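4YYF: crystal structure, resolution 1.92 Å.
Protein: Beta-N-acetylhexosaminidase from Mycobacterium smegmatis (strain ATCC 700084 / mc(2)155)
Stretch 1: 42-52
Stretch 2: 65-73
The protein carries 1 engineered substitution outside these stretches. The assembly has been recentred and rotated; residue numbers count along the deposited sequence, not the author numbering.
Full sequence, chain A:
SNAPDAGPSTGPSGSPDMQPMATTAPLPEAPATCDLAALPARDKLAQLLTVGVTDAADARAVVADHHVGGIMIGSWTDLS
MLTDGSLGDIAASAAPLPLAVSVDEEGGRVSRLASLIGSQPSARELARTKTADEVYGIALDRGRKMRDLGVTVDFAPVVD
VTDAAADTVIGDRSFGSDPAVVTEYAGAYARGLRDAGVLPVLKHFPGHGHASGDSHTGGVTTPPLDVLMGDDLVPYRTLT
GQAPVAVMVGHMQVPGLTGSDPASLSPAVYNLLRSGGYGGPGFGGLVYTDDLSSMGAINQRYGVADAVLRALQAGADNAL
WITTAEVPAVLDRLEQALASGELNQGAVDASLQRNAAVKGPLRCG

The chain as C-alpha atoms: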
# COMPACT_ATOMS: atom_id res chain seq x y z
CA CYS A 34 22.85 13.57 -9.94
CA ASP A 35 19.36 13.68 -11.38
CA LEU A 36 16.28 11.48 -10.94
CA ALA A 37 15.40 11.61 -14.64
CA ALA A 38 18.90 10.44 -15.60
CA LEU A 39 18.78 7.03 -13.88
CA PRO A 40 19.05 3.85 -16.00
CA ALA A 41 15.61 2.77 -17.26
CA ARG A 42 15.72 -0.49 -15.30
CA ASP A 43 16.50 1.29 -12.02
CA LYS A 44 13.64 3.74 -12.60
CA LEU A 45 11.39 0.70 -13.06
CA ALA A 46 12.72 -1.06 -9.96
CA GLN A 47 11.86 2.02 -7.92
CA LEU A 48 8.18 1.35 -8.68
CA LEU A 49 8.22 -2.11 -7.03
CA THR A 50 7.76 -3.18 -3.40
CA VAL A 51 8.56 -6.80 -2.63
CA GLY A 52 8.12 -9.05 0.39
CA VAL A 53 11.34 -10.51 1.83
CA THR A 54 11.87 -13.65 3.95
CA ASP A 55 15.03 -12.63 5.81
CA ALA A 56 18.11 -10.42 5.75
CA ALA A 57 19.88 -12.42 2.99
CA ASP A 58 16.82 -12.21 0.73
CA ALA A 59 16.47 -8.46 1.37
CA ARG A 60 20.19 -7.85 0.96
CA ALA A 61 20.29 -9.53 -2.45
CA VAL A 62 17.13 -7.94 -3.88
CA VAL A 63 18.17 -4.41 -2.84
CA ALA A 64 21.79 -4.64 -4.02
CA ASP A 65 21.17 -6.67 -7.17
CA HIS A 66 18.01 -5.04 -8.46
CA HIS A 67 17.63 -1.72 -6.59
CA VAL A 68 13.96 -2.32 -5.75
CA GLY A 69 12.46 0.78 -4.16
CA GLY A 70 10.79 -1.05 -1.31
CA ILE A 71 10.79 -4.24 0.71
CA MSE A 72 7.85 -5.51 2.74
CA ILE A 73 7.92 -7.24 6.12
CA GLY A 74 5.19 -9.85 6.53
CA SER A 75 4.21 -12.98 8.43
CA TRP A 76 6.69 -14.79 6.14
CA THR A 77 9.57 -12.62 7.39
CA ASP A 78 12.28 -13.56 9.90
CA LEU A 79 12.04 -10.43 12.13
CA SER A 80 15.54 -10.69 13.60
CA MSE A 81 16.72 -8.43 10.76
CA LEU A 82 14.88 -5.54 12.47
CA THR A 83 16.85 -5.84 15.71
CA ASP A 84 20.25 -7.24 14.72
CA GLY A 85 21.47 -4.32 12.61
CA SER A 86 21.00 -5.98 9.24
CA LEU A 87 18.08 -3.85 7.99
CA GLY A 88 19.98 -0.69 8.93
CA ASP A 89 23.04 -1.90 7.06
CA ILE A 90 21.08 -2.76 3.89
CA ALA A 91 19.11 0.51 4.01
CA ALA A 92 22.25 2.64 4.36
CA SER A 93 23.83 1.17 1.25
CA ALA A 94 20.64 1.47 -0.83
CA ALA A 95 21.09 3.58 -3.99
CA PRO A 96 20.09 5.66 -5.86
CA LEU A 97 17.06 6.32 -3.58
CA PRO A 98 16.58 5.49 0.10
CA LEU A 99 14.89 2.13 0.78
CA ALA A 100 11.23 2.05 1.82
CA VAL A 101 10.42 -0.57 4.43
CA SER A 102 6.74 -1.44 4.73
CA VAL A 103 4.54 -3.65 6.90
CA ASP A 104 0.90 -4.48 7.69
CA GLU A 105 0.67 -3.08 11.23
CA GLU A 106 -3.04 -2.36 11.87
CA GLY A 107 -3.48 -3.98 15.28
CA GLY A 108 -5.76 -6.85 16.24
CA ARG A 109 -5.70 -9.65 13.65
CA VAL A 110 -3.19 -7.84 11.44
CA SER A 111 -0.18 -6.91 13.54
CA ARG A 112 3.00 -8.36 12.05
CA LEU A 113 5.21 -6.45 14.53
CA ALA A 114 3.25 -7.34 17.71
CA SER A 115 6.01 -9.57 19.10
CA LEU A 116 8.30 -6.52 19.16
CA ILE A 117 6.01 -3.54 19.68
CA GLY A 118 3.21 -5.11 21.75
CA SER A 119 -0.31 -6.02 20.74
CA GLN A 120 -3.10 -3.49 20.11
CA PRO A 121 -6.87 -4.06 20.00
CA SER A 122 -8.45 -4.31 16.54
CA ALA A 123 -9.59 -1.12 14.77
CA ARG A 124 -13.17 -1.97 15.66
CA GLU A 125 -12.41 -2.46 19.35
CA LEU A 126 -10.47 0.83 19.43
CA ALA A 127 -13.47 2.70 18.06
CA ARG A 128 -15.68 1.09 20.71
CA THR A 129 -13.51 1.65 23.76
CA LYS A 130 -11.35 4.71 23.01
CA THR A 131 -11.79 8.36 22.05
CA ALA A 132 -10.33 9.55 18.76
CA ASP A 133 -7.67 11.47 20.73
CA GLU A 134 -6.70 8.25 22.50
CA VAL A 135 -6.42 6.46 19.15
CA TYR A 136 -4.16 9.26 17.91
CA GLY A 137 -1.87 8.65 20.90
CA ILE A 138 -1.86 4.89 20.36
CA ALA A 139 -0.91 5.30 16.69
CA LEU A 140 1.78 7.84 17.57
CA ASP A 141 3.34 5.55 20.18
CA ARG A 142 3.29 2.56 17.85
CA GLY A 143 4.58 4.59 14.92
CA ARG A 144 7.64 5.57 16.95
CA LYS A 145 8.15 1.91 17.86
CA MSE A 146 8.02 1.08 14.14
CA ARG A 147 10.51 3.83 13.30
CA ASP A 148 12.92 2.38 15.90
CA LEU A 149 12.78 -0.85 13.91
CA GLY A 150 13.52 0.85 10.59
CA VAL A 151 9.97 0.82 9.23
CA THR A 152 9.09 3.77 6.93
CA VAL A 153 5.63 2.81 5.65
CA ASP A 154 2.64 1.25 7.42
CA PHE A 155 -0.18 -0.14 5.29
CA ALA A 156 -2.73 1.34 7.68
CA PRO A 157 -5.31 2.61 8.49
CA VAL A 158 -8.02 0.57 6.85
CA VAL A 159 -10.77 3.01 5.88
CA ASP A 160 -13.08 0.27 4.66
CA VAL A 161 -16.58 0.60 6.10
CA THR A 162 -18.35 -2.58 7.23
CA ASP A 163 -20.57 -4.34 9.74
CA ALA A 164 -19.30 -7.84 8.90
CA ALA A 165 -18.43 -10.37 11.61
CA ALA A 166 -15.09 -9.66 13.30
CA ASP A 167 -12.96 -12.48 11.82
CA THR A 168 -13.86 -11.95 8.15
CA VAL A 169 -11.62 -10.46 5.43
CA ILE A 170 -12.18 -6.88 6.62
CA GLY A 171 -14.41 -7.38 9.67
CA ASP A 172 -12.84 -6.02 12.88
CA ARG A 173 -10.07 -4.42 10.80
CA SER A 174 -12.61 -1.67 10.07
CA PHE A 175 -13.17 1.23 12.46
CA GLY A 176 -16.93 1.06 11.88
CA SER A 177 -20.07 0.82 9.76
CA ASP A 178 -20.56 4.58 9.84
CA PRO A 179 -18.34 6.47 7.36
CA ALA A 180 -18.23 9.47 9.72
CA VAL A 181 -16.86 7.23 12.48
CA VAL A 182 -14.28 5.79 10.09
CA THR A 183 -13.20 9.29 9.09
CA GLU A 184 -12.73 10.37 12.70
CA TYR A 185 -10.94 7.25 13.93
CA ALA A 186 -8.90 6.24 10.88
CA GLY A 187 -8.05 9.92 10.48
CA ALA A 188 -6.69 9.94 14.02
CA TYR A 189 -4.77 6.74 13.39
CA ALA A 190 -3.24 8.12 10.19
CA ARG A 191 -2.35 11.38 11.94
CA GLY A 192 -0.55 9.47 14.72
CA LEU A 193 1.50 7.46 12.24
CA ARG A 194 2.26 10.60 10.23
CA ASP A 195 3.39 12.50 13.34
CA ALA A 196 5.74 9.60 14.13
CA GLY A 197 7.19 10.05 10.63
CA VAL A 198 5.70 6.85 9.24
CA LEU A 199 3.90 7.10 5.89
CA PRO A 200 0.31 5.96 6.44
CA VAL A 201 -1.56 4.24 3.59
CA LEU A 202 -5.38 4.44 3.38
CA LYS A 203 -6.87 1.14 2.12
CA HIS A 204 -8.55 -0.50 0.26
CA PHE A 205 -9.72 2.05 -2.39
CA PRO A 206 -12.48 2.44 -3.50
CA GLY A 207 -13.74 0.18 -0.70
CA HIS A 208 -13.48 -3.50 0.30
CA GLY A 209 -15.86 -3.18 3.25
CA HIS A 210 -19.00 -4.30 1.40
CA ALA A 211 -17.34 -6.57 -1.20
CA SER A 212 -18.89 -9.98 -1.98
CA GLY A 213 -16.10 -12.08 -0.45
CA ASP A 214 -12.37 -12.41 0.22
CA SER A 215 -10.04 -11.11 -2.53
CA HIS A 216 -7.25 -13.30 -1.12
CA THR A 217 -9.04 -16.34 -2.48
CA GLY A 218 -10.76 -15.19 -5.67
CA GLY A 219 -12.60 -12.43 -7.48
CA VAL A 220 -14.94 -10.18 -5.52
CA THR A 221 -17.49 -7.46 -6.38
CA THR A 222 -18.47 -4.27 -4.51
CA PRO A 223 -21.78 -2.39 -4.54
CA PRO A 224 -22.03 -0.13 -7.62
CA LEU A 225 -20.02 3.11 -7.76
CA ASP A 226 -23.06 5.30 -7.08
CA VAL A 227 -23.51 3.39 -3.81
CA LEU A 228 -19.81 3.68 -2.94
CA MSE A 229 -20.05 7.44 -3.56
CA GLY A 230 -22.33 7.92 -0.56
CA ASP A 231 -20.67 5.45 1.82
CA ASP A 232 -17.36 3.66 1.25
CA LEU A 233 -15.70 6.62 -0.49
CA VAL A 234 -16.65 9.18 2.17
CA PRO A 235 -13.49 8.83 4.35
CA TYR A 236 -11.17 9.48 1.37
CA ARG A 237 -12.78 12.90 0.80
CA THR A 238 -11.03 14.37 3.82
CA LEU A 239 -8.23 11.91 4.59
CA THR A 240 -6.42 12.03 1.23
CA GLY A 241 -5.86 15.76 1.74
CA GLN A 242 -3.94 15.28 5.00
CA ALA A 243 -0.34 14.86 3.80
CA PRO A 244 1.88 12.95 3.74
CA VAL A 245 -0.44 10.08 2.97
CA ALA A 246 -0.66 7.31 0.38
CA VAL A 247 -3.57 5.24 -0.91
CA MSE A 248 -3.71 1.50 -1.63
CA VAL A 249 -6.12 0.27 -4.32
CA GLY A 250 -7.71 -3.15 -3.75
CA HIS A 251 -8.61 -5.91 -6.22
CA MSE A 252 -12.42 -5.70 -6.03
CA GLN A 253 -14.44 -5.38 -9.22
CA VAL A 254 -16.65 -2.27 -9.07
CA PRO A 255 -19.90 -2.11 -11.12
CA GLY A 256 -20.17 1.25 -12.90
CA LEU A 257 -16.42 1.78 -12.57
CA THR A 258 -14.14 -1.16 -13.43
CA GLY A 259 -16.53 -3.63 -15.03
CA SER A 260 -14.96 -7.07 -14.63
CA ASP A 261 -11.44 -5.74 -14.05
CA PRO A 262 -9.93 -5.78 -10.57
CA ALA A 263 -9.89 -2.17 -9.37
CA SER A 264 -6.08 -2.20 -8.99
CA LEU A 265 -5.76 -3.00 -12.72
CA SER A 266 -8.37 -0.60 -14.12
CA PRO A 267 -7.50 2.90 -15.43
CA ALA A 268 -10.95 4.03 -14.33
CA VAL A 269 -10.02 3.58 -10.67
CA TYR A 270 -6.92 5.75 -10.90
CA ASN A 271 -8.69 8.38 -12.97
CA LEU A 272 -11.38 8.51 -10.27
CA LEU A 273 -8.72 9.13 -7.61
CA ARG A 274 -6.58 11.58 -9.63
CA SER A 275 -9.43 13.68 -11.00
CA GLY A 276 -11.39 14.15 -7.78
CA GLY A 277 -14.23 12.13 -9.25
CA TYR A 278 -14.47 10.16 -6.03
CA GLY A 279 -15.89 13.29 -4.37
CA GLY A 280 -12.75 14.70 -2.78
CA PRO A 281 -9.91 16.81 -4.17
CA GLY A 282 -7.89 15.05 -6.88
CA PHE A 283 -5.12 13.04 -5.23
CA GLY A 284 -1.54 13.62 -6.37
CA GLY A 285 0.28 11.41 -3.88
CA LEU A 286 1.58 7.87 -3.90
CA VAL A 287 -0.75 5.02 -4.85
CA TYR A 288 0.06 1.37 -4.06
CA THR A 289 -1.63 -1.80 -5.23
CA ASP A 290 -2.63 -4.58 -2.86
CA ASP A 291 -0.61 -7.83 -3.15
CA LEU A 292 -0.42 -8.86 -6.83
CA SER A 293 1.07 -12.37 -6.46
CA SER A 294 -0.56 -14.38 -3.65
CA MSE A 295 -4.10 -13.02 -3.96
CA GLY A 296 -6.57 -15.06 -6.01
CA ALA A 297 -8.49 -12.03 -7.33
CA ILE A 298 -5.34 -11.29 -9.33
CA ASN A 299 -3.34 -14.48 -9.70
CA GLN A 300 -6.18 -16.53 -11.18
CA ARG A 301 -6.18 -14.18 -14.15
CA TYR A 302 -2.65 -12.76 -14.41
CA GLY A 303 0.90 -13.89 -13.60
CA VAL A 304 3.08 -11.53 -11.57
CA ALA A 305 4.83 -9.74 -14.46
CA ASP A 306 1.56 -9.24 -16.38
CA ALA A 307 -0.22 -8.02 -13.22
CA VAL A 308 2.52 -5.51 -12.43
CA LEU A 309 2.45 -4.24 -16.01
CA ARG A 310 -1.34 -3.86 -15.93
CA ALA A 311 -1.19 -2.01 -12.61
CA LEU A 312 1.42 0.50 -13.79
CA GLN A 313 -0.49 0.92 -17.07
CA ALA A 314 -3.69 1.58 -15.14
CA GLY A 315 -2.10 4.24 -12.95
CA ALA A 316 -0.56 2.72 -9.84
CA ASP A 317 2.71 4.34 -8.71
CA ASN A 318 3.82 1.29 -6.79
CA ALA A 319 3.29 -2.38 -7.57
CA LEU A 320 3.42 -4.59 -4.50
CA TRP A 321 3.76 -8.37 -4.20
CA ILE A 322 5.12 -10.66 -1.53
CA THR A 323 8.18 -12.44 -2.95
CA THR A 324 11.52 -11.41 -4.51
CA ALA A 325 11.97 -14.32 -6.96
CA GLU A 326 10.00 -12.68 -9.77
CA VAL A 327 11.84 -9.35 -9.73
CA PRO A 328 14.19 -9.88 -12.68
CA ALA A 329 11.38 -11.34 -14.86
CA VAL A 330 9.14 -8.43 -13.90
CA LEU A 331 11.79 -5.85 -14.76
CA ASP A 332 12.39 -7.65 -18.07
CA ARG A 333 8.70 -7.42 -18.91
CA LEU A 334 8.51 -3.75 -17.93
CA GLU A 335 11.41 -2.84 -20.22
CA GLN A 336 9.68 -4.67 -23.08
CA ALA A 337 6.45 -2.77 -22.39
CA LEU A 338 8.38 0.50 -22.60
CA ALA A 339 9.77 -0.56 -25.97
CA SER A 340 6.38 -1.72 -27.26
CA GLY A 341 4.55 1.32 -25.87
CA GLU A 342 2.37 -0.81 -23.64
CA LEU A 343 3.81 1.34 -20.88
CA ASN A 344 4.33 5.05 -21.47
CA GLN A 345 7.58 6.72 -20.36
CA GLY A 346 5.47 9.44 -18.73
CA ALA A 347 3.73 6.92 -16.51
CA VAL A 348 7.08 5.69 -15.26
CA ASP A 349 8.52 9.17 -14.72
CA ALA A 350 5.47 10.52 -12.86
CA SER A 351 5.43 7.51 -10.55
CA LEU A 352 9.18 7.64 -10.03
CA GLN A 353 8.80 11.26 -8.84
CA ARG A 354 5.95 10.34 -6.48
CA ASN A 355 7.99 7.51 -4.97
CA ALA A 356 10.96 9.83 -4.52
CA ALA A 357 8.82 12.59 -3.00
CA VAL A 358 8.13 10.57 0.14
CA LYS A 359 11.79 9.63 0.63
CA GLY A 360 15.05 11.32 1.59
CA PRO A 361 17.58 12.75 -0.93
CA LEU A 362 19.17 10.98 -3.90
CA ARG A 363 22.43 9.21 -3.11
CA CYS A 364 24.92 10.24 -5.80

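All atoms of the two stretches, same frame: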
# COMPACT_ATOMS: atom_id res chain seq x y z
N ARG A 42 16.05 0.65 -16.14
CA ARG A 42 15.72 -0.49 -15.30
C ARG A 42 15.67 -0.09 -13.82
O ARG A 42 14.86 -0.61 -13.05
CB ARG A 42 16.71 -1.64 -15.55
CG ARG A 42 16.37 -2.97 -14.88
CD ARG A 42 17.31 -4.06 -15.40
NE ARG A 42 17.02 -5.40 -14.87
CZ ARG A 42 16.24 -6.29 -15.47
NH1 ARG A 42 15.63 -6.00 -16.62
NH2 ARG A 42 16.06 -7.49 -14.92
N ASP A 43 16.52 0.84 -13.42
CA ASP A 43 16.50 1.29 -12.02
C ASP A 43 15.31 2.21 -11.72
O ASP A 43 14.81 2.23 -10.59
CB ASP A 43 17.82 1.96 -11.63
CG ASP A 43 18.99 1.00 -11.65
OD1 ASP A 43 18.76 -0.23 -11.70
OD2 ASP A 43 20.15 1.47 -11.61
N LYS A 44 14.88 2.97 -12.72
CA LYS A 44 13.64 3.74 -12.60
C LYS A 44 12.49 2.78 -12.40
O LYS A 44 11.63 3.03 -11.56
CB LYS A 44 13.37 4.57 -13.84
CG LYS A 44 14.33 5.69 -14.10
CD LYS A 44 13.88 6.47 -15.32
CE LYS A 44 14.65 7.76 -15.47
NZ LYS A 44 14.05 8.60 -16.57
N LEU A 45 12.46 1.71 -13.18
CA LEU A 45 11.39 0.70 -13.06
C LEU A 45 11.42 -0.02 -11.72
O LEU A 45 10.37 -0.25 -11.10
CB LEU A 45 11.45 -0.31 -14.22
CG LEU A 45 11.15 0.29 -15.60
CD1 LEU A 45 11.49 -0.68 -16.73
CD2 LEU A 45 9.68 0.69 -15.67
N ALA A 46 12.62 -0.35 -11.24
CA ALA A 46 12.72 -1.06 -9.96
C ALA A 46 12.24 -0.19 -8.81
O ALA A 46 11.78 -0.70 -7.78
CB ALA A 46 14.17 -1.55 -9.72
N GLN A 47 12.32 1.12 -8.97
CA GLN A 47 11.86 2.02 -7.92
C GLN A 47 10.34 1.97 -7.73
O GLN A 47 9.81 2.42 -6.71
CB GLN A 47 12.35 3.45 -8.23
CG GLN A 47 12.01 4.46 -7.17
CD GLN A 47 12.62 4.14 -5.82
OE1 GLN A 47 11.98 4.38 -4.77
NE2 GLN A 47 13.87 3.62 -5.82
N LEU A 48 9.64 1.42 -8.72
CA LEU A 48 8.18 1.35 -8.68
C LEU A 48 7.66 0.04 -8.06
O LEU A 48 6.45 -0.22 -8.08
CB LEU A 48 7.61 1.47 -10.10
CG LEU A 48 8.13 2.66 -10.91
CD1 LEU A 48 7.45 2.75 -12.28
CD2 LEU A 48 7.97 3.97 -10.12
N LEU A 49 8.57 -0.79 -7.55
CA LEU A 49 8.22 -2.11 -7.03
C LEU A 49 8.44 -2.18 -5.52
O LEU A 49 9.43 -1.64 -5.01
CB LEU A 49 9.07 -3.20 -7.70
CG LEU A 49 9.20 -3.15 -9.23
CD1 LEU A 49 10.11 -4.27 -9.72
CD2 LEU A 49 7.83 -3.22 -9.90
N THR A 50 7.54 -2.85 -4.81
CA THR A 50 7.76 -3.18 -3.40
C THR A 50 7.60 -4.68 -3.25
O THR A 50 6.59 -5.24 -3.70
CB THR A 50 6.77 -2.45 -2.48
OG1 THR A 50 6.92 -1.03 -2.64
CG2 THR A 50 7.04 -2.81 -1.01
N VAL A 51 8.59 -5.34 -2.66
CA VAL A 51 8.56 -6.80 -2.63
C VAL A 51 8.77 -7.36 -1.23
O VAL A 51 9.61 -6.88 -0.47
CB VAL A 51 9.61 -7.42 -3.61
CG1 VAL A 51 9.20 -7.16 -5.05
CG2 VAL A 51 11.02 -6.86 -3.33
N GLY A 52 7.98 -8.37 -0.90
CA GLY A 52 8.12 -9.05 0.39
C GLY A 52 9.42 -9.83 0.44
O GLY A 52 9.83 -10.42 -0.57
N ASP A 65 21.08 -6.14 -5.81
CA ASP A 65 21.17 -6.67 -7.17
C ASP A 65 20.20 -6.00 -8.12
O ASP A 65 20.46 -5.89 -9.32
CB ASP A 65 20.93 -8.19 -7.20
CG ASP A 65 21.98 -8.97 -6.43
OD1 ASP A 65 23.02 -8.39 -6.09
OD2 ASP A 65 21.75 -10.17 -6.16
N HIS A 66 19.06 -5.57 -7.60
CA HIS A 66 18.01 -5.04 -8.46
C HIS A 66 17.56 -3.63 -8.11
O HIS A 66 16.83 -3.02 -8.89
CB HIS A 66 16.81 -6.00 -8.46
CG HIS A 66 17.16 -7.38 -8.91
ND1 HIS A 66 17.41 -7.68 -10.24
CD2 HIS A 66 17.35 -8.53 -8.22
CE1 HIS A 66 17.73 -8.95 -10.34
NE2 HIS A 66 17.70 -9.50 -9.13
N HIS A 67 17.97 -3.11 -6.96
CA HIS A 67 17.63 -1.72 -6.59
C HIS A 67 16.12 -1.49 -6.49
O HIS A 67 15.63 -0.41 -6.85
CB HIS A 67 18.22 -0.73 -7.58
CG HIS A 67 19.70 -0.88 -7.75
ND1 HIS A 67 20.57 -0.84 -6.69
CD2 HIS A 67 20.46 -1.08 -8.85
CE1 HIS A 67 21.81 -1.01 -7.13
NE2 HIS A 67 21.76 -1.16 -8.44
N VAL A 68 15.40 -2.49 -6.00
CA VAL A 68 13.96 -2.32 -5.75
C VAL A 68 13.74 -1.19 -4.75
O VAL A 68 14.53 -1.00 -3.80
CB VAL A 68 13.27 -3.62 -5.28
CG1 VAL A 68 13.26 -4.67 -6.37
CG2 VAL A 68 13.91 -4.16 -3.99
N GLY A 69 12.69 -0.40 -4.98
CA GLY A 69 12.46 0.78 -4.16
C GLY A 69 11.99 0.43 -2.76
O GLY A 69 12.23 1.18 -1.81
N GLY A 70 11.33 -0.71 -2.62
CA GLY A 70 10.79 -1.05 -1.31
C GLY A 70 10.83 -2.53 -1.03
O GLY A 70 10.77 -3.36 -1.93
N ILE A 71 10.95 -2.86 0.26
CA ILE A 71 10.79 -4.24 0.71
C ILE A 71 9.66 -4.28 1.73
O ILE A 71 9.44 -3.30 2.45
CB ILE A 71 12.08 -4.81 1.32
CG1 ILE A 71 12.58 -3.92 2.45
CG2 ILE A 71 13.15 -4.99 0.22
CD1 ILE A 71 13.75 -4.54 3.25
N MSE A 72 8.95 -5.40 1.80
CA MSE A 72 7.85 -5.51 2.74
C MSE A 72 8.14 -6.60 3.77
O MSE A 72 8.62 -7.69 3.44
CB MSE A 72 6.53 -5.82 2.04
CG MSE A 72 5.37 -5.81 3.03
SE MSE A 72 3.69 -6.31 2.21
CE MSE A 72 2.50 -6.01 3.72
N ILE A 73 7.82 -6.30 5.02
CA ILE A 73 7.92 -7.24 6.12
C ILE A 73 6.54 -7.86 6.30
O ILE A 73 5.55 -7.15 6.42
CB ILE A 73 8.28 -6.51 7.42
CG1 ILE A 73 9.56 -5.68 7.26
CG2 ILE A 73 8.41 -7.48 8.58
CD1 ILE A 73 10.79 -6.48 6.86
O HOH W 1 17.99 -5.55 -12.28
O HOH W 2 15.55 2.02 -7.93
O HOH W 3 17.29 -2.84 -11.47

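The two stretches meet mainly through their backbones: each runs from a helix through a turn or loop into a strand, and the strands 49-52 and 70-73 lie side by side as parallel neighbours in a sheet.

In the sheet, Thr50 pairs with Gly70, Val51 with Ile71 and Gly52 with Met72. The strand axes are inclined at 32° and approach to 4.2 Å. Val51 sits at the centre of the pairing, bonding to the residues that flank its partner, as parallel strands require: its N donates to Gly70 O at 3.0 Å, and its O accepts from Met72 N at 2.8 Å. The same carbonyl, Val51 O, lies 3.1 Å from Ile71 CA, a CA-H...O contact that supplements the ladder. Further back, Gly70 N gives a weak hydrogen bond to Leu49 O, 3.2 Å long and bent to 133° at the hydrogen.

Ahead of the strands, a type I turn from Ala46 to Leu49 brings the first stretch out of its helical segment. Ala46 O serves both stretches, accepting from Leu49 N at 3.2 Å within the turn and from Gly69 N at 3.0 Å across the contact.

Small residues permit this closeness. An ideal CB on Gly69 would fall 2.6 Å from Gln47 O, and one on Gly70 would fall 2.9 Å from Thr50 OG1; both are clashes that glycine avoids. Ala46 points toward the other stretch, and its methyl fits closely against the backbone, with CB 3.2 Å from His66 O and 3.4 Å from His67 O. His67, the first residue to leave helical geometry, has positive phi as the chain turns away from its helix.

Side chains add a modest apolar contribution. The branched Val51 and Ile71 suit extended strands and share one face of the sheet; Val51 CG2 also packs against Val68 CG2 at 4.0 Å. On the face bearing Thr50 and Met72, a selenomethionine, Thr50 CG2 comes within 4.3 Å of Met72 CB, while the end of the long Met72 side chain leads away.

Polar groups gather at the helical end. Asp43 OD1 lies 3.4 Å from His67 CD2, at the ring edge and near its plane. One water donates to Asp43 OD1 (3.0 Å) and His66 O (2.6 Å). Another donates to Asp43 O (2.8 Å) and His67 O (2.7 Å) and accepts from Gln47 NE2 (3.1 Å). A third links Arg42 NE (2.8 Å) with His66 ND1 (3.0 Å), spanning side chains that do not touch directly.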